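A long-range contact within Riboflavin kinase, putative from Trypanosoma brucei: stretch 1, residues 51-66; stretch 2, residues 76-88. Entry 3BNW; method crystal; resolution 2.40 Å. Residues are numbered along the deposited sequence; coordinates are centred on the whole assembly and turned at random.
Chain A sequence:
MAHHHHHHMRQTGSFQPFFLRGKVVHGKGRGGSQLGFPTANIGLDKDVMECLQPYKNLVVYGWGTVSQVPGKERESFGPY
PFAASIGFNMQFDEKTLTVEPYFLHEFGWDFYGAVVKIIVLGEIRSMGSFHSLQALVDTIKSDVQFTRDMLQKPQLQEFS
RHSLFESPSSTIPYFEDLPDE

Stretch 1 51-66: CLQPYKNLVVYGWGTV
Stretch 2 (76-88) SFGPYPFAASIGF

Stretches 1 and 2 pair as antiparallel strands, 58-66 against 76-87, with axes at 153° and 4.4 Å apart at closest approach; together they bury 1001 Å². Stretch 1 opens with helical residues and a 3-10 segment (53-55), then Asn57 (78/27) turns the chain into strand 58-66; both strands are extended. Val59, Tyr61, Trp63, Pro81, Ala83 and Ser85 share one face; Leu58, Val60, Val66, Phe77, Tyr80, Phe82, Ala84 and Ile86 share the other.

Stretch 2 enters at Ser76, and Phe77 forms the first bridge, with Val66: Phe77 N donates to Val66 O (2.7 Å) and Val66 N to Phe77 O (3.0 Å). Phe77 (chi1 m, chi2 -93°) sets its ring edge near Val66 O. A beta bulge follows, shifting the register by one. Gly78 adopts phi/psi 106/-166, and a CB here would lie 2.9 Å from Gly64 O, so glycine fits. The cis peptide before Pro79 lies in this bulge; Thr65 (chi1 p) places CG2 4.0 Å from Pro79 CB.

Regular pairing resumes at Tyr80 (chi1 m), whose N reaches Gly64 O at 2.8 Å while Gly64 N reaches Tyr80 O at 2.9 Å. Pro81, lacking an amide hydrogen, occupies a non-hydrogen-bonded position opposite Trp63, whose indole (m, chi2 102°) leans back so that CZ3 lies 3.9 Å from Pro81 CD.

Phe82 N and Gly62 O, and Gly62 N and Phe82 O, are each 3.0 Å apart in paired hydrogen bonds. The Phe82 ring (chi1 85°, chi2 -89°) folds over Gly62, covering its N with one face; an ideal CB on Gly62 would be only 3.2 Å from Phe82 CE1. Ala83 faces Tyr61 (p), their CA atoms 4.2 Å apart. Ala84 N bonds Val60 O (2.8 Å), and Val60 N bonds Ala84 O (2.7 Å); the buried Ala84 brings only a methyl, its CB 4.0 Å from Val60 CG2.

Ser85 pairs with Val59 (t). Ile86 (m, chi2 87°), the most covered residue, is apolar as its buried place suits, and packs CD1 3.3 Å from Val60 CG2 (chi1 m). Its N bonds Leu58 O (3.0 Å), and its O accepts from Asn57 N (2.7 Å) and, weakly, Leu58 N (3.4 Å).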

# COMPACT_ATOMS: atom_id res chain seq x y z
N CYS A 51 -0.55 6.50 14.09
CA CYS A 51 -0.50 7.36 12.91
C CYS A 51 -1.51 6.96 11.84
O CYS A 51 -2.07 7.81 11.15
CB CYS A 51 0.91 7.35 12.31
SG CYS A 51 2.13 8.29 13.24
N LEU A 52 -1.74 5.65 11.70
CA LEU A 52 -2.61 5.12 10.65
C LEU A 52 -4.10 5.19 10.99
O LEU A 52 -4.94 4.98 10.11
CB LEU A 52 -2.22 3.68 10.33
CG LEU A 52 -0.82 3.50 9.73
CD1 LEU A 52 -0.40 2.05 9.77
CD2 LEU A 52 -0.77 4.05 8.32
N GLN A 53 -4.43 5.50 12.24
CA GLN A 53 -5.83 5.51 12.68
C GLN A 53 -6.78 6.30 11.77
O GLN A 53 -7.87 5.82 11.48
CB GLN A 53 -5.94 6.01 14.13
CG GLN A 53 -5.44 5.01 15.18
CD GLN A 53 -6.21 3.68 15.18
OE1 GLN A 53 -5.62 2.61 15.10
NE2 GLN A 53 -7.54 3.76 15.26
N PRO A 54 -6.38 7.49 11.29
CA PRO A 54 -7.28 8.23 10.40
C PRO A 54 -7.55 7.58 9.04
O PRO A 54 -8.35 8.10 8.27
CB PRO A 54 -6.54 9.57 10.19
CG PRO A 54 -5.47 9.62 11.22
CD PRO A 54 -5.11 8.21 11.51
N TYR A 55 -6.88 6.46 8.75
CA TYR A 55 -6.99 5.80 7.46
C TYR A 55 -7.64 4.41 7.55
O TYR A 55 -7.71 3.70 6.54
CB TYR A 55 -5.59 5.67 6.84
CG TYR A 55 -4.86 6.99 6.78
CD1 TYR A 55 -3.90 7.32 7.73
CD2 TYR A 55 -5.14 7.92 5.78
CE1 TYR A 55 -3.23 8.54 7.69
CE2 TYR A 55 -4.48 9.13 5.73
CZ TYR A 55 -3.53 9.44 6.68
OH TYR A 55 -2.86 10.64 6.64
N LYS A 56 -8.13 4.04 8.73
CA LYS A 56 -8.72 2.72 8.93
C LYS A 56 -10.08 2.61 8.26
O LYS A 56 -10.81 3.60 8.18
CB LYS A 56 -8.84 2.38 10.42
CG LYS A 56 -9.93 3.12 11.19
CD LYS A 56 -9.74 2.91 12.69
CE LYS A 56 -10.88 3.48 13.50
NZ LYS A 56 -10.68 3.26 14.97
N ASN A 57 -10.41 1.40 7.81
CA ASN A 57 -11.66 1.08 7.11
C ASN A 57 -11.63 1.54 5.65
O ASN A 57 -12.67 1.80 5.07
CB ASN A 57 -12.88 1.67 7.85
CG ASN A 57 -14.19 0.95 7.52
OD1 ASN A 57 -15.22 1.60 7.32
ND2 ASN A 57 -14.15 -0.37 7.45
N LEU A 58 -10.44 1.60 5.07
CA LEU A 58 -10.26 2.12 3.71
C LEU A 58 -9.38 1.25 2.83
O LEU A 58 -8.47 0.57 3.32
CB LEU A 58 -9.60 3.50 3.74
CG LEU A 58 -10.30 4.61 4.52
CD1 LEU A 58 -9.39 5.85 4.52
CD2 LEU A 58 -11.68 4.92 3.94
N VAL A 59 -9.66 1.29 1.53
CA VAL A 59 -8.73 0.83 0.50
C VAL A 59 -8.07 2.07 -0.09
O VAL A 59 -8.76 2.99 -0.56
CB VAL A 59 -9.43 0.07 -0.64
CG1 VAL A 59 -8.40 -0.36 -1.69
CG2 VAL A 59 -10.19 -1.13 -0.10
N VAL A 60 -6.74 2.11 -0.06
CA VAL A 60 -5.98 3.28 -0.51
C VAL A 60 -5.06 2.90 -1.66
O VAL A 60 -4.91 1.73 -1.97
CB VAL A 60 -5.14 3.91 0.64
CG1 VAL A 60 -6.06 4.37 1.77
CG2 VAL A 60 -4.09 2.93 1.15
N TYR A 61 -4.44 3.91 -2.27
CA TYR A 61 -3.57 3.71 -3.42
C TYR A 61 -2.38 4.65 -3.40
O TYR A 61 -2.37 5.65 -2.69
CB TYR A 61 -4.38 3.90 -4.71
CG TYR A 61 -4.89 5.31 -4.94
CD1 TYR A 61 -4.13 6.23 -5.65
CD2 TYR A 61 -6.13 5.71 -4.46
CE1 TYR A 61 -4.59 7.53 -5.87
CE2 TYR A 61 -6.60 7.00 -4.68
CZ TYR A 61 -5.82 7.90 -5.38
OH TYR A 61 -6.27 9.19 -5.60
N GLY A 62 -1.37 4.33 -4.20
CA GLY A 62 -0.18 5.17 -4.33
C GLY A 62 0.98 4.45 -4.99
O GLY A 62 0.78 3.51 -5.74
N TRP A 63 2.19 4.90 -4.68
CA TRP A 63 3.41 4.30 -5.22
C TRP A 63 4.15 3.54 -4.14
O TRP A 63 4.17 3.97 -2.99
CB TRP A 63 4.34 5.38 -5.76
CG TRP A 63 3.79 6.13 -6.92
CD1 TRP A 63 3.24 7.37 -6.90
CD2 TRP A 63 3.74 5.68 -8.28
NE1 TRP A 63 2.85 7.72 -8.17
CE2 TRP A 63 3.14 6.70 -9.03
CE3 TRP A 63 4.15 4.51 -8.93
CZ2 TRP A 63 2.94 6.60 -10.41
CZ3 TRP A 63 3.95 4.40 -10.30
CH2 TRP A 63 3.34 5.45 -11.02
N GLY A 64 4.75 2.41 -4.50
CA GLY A 64 5.53 1.62 -3.55
C GLY A 64 6.77 1.02 -4.16
O GLY A 64 6.90 0.93 -5.38
N THR A 65 7.69 0.59 -3.30
CA THR A 65 8.89 -0.11 -3.74
C THR A 65 9.16 -1.30 -2.82
O THR A 65 8.69 -1.32 -1.67
CB THR A 65 10.13 0.83 -3.76
OG1 THR A 65 10.45 1.24 -2.42
CG2 THR A 65 9.86 2.07 -4.61
N VAL A 66 9.93 -2.26 -3.32
CA VAL A 66 10.32 -3.44 -2.55
C VAL A 66 11.84 -3.57 -2.60
O VAL A 66 12.44 -3.43 -3.66
CB VAL A 66 9.62 -4.72 -3.08
CG1 VAL A 66 10.18 -5.97 -2.41
CG2 VAL A 66 8.13 -4.63 -2.84
N SER A 76 16.70 -3.70 -5.94
CA SER A 76 15.55 -2.86 -5.54
C SER A 76 14.50 -2.87 -6.64
O SER A 76 14.82 -2.75 -7.82
CB SER A 76 16.00 -1.42 -5.26
OG SER A 76 14.93 -0.67 -4.69
N PHE A 77 13.23 -3.00 -6.25
CA PHE A 77 12.13 -3.13 -7.20
C PHE A 77 11.18 -1.95 -7.09
O PHE A 77 10.92 -1.45 -5.99
CB PHE A 77 11.39 -4.45 -6.97
CG PHE A 77 12.29 -5.66 -7.04
CD1 PHE A 77 12.45 -6.35 -8.23
CD2 PHE A 77 12.97 -6.10 -5.92
CE1 PHE A 77 13.27 -7.47 -8.31
CE2 PHE A 77 13.80 -7.22 -5.98
CZ PHE A 77 13.95 -7.90 -7.18
N GLY A 78 10.67 -1.50 -8.24
CA GLY A 78 9.73 -0.38 -8.30
C GLY A 78 10.35 0.90 -8.82
O GLY A 78 11.44 0.87 -9.38
N PRO A 79 9.66 2.04 -8.64
CA PRO A 79 8.37 2.20 -7.95
C PRO A 79 7.19 1.62 -8.76
O PRO A 79 7.13 1.80 -9.97
CB PRO A 79 8.23 3.72 -7.82
CG PRO A 79 8.98 4.24 -8.98
CD PRO A 79 10.16 3.33 -9.14
N TYR A 80 6.29 0.93 -8.08
CA TYR A 80 5.10 0.37 -8.72
C TYR A 80 3.82 0.98 -8.15
O TYR A 80 3.80 1.41 -7.00
CB TYR A 80 5.05 -1.15 -8.53
CG TYR A 80 6.26 -1.89 -9.04
CD1 TYR A 80 6.61 -1.85 -10.39
CD2 TYR A 80 7.05 -2.65 -8.18
CE1 TYR A 80 7.73 -2.54 -10.86
CE2 TYR A 80 8.17 -3.34 -8.64
CZ TYR A 80 8.50 -3.28 -9.98
OH TYR A 80 9.61 -3.96 -10.44
N PRO A 81 2.74 1.00 -8.96
CA PRO A 81 1.42 1.31 -8.40
C PRO A 81 0.98 0.26 -7.38
O PRO A 81 1.39 -0.90 -7.46
CB PRO A 81 0.49 1.28 -9.63
CG PRO A 81 1.38 1.36 -10.82
CD PRO A 81 2.69 0.76 -10.41
N PHE A 82 0.18 0.66 -6.40
CA PHE A 82 -0.34 -0.29 -5.42
C PHE A 82 -1.66 0.21 -4.87
O PHE A 82 -1.93 1.41 -4.85
CB PHE A 82 0.66 -0.49 -4.27
CG PHE A 82 0.55 0.54 -3.19
CD1 PHE A 82 1.28 1.71 -3.25
CD2 PHE A 82 -0.31 0.35 -2.12
CE1 PHE A 82 1.15 2.68 -2.26
CE2 PHE A 82 -0.44 1.30 -1.13
CZ PHE A 82 0.29 2.47 -1.20
N ALA A 83 -2.49 -0.74 -4.44
CA ALA A 83 -3.64 -0.46 -3.59
C ALA A 83 -3.39 -1.18 -2.28
O ALA A 83 -2.53 -2.07 -2.21
CB ALA A 83 -4.92 -0.95 -4.24
N ALA A 84 -4.12 -0.81 -1.23
CA ALA A 84 -3.90 -1.41 0.09
C ALA A 84 -5.10 -1.24 0.98
O ALA A 84 -5.79 -0.22 0.91
CB ALA A 84 -2.67 -0.78 0.76
N SER A 85 -5.34 -2.23 1.84
CA SER A 85 -6.41 -2.16 2.83
C SER A 85 -5.83 -1.85 4.20
O SER A 85 -4.87 -2.49 4.63
CB SER A 85 -7.18 -3.48 2.89
OG SER A 85 -7.72 -3.80 1.62
N ILE A 86 -6.40 -0.85 4.87
CA ILE A 86 -6.04 -0.50 6.25
C ILE A 86 -7.23 -0.76 7.17
O ILE A 86 -8.23 -0.03 7.11
CB ILE A 86 -5.59 0.98 6.37
CG1 ILE A 86 -4.29 1.22 5.60
CG2 ILE A 86 -5.38 1.37 7.84
CD1 ILE A 86 -4.50 1.56 4.14
N GLY A 87 -7.13 -1.79 8.01
CA GLY A 87 -8.20 -2.10 8.96
C GLY A 87 -7.76 -3.02 10.09
O GLY A 87 -6.64 -3.50 10.12
N PHE A 88 -8.69 -3.25 11.03
CA PHE A 88 -8.45 -4.13 12.17
C PHE A 88 -8.49 -5.60 11.76
O PHE A 88 -9.09 -5.96 10.74
CB PHE A 88 -9.48 -3.86 13.27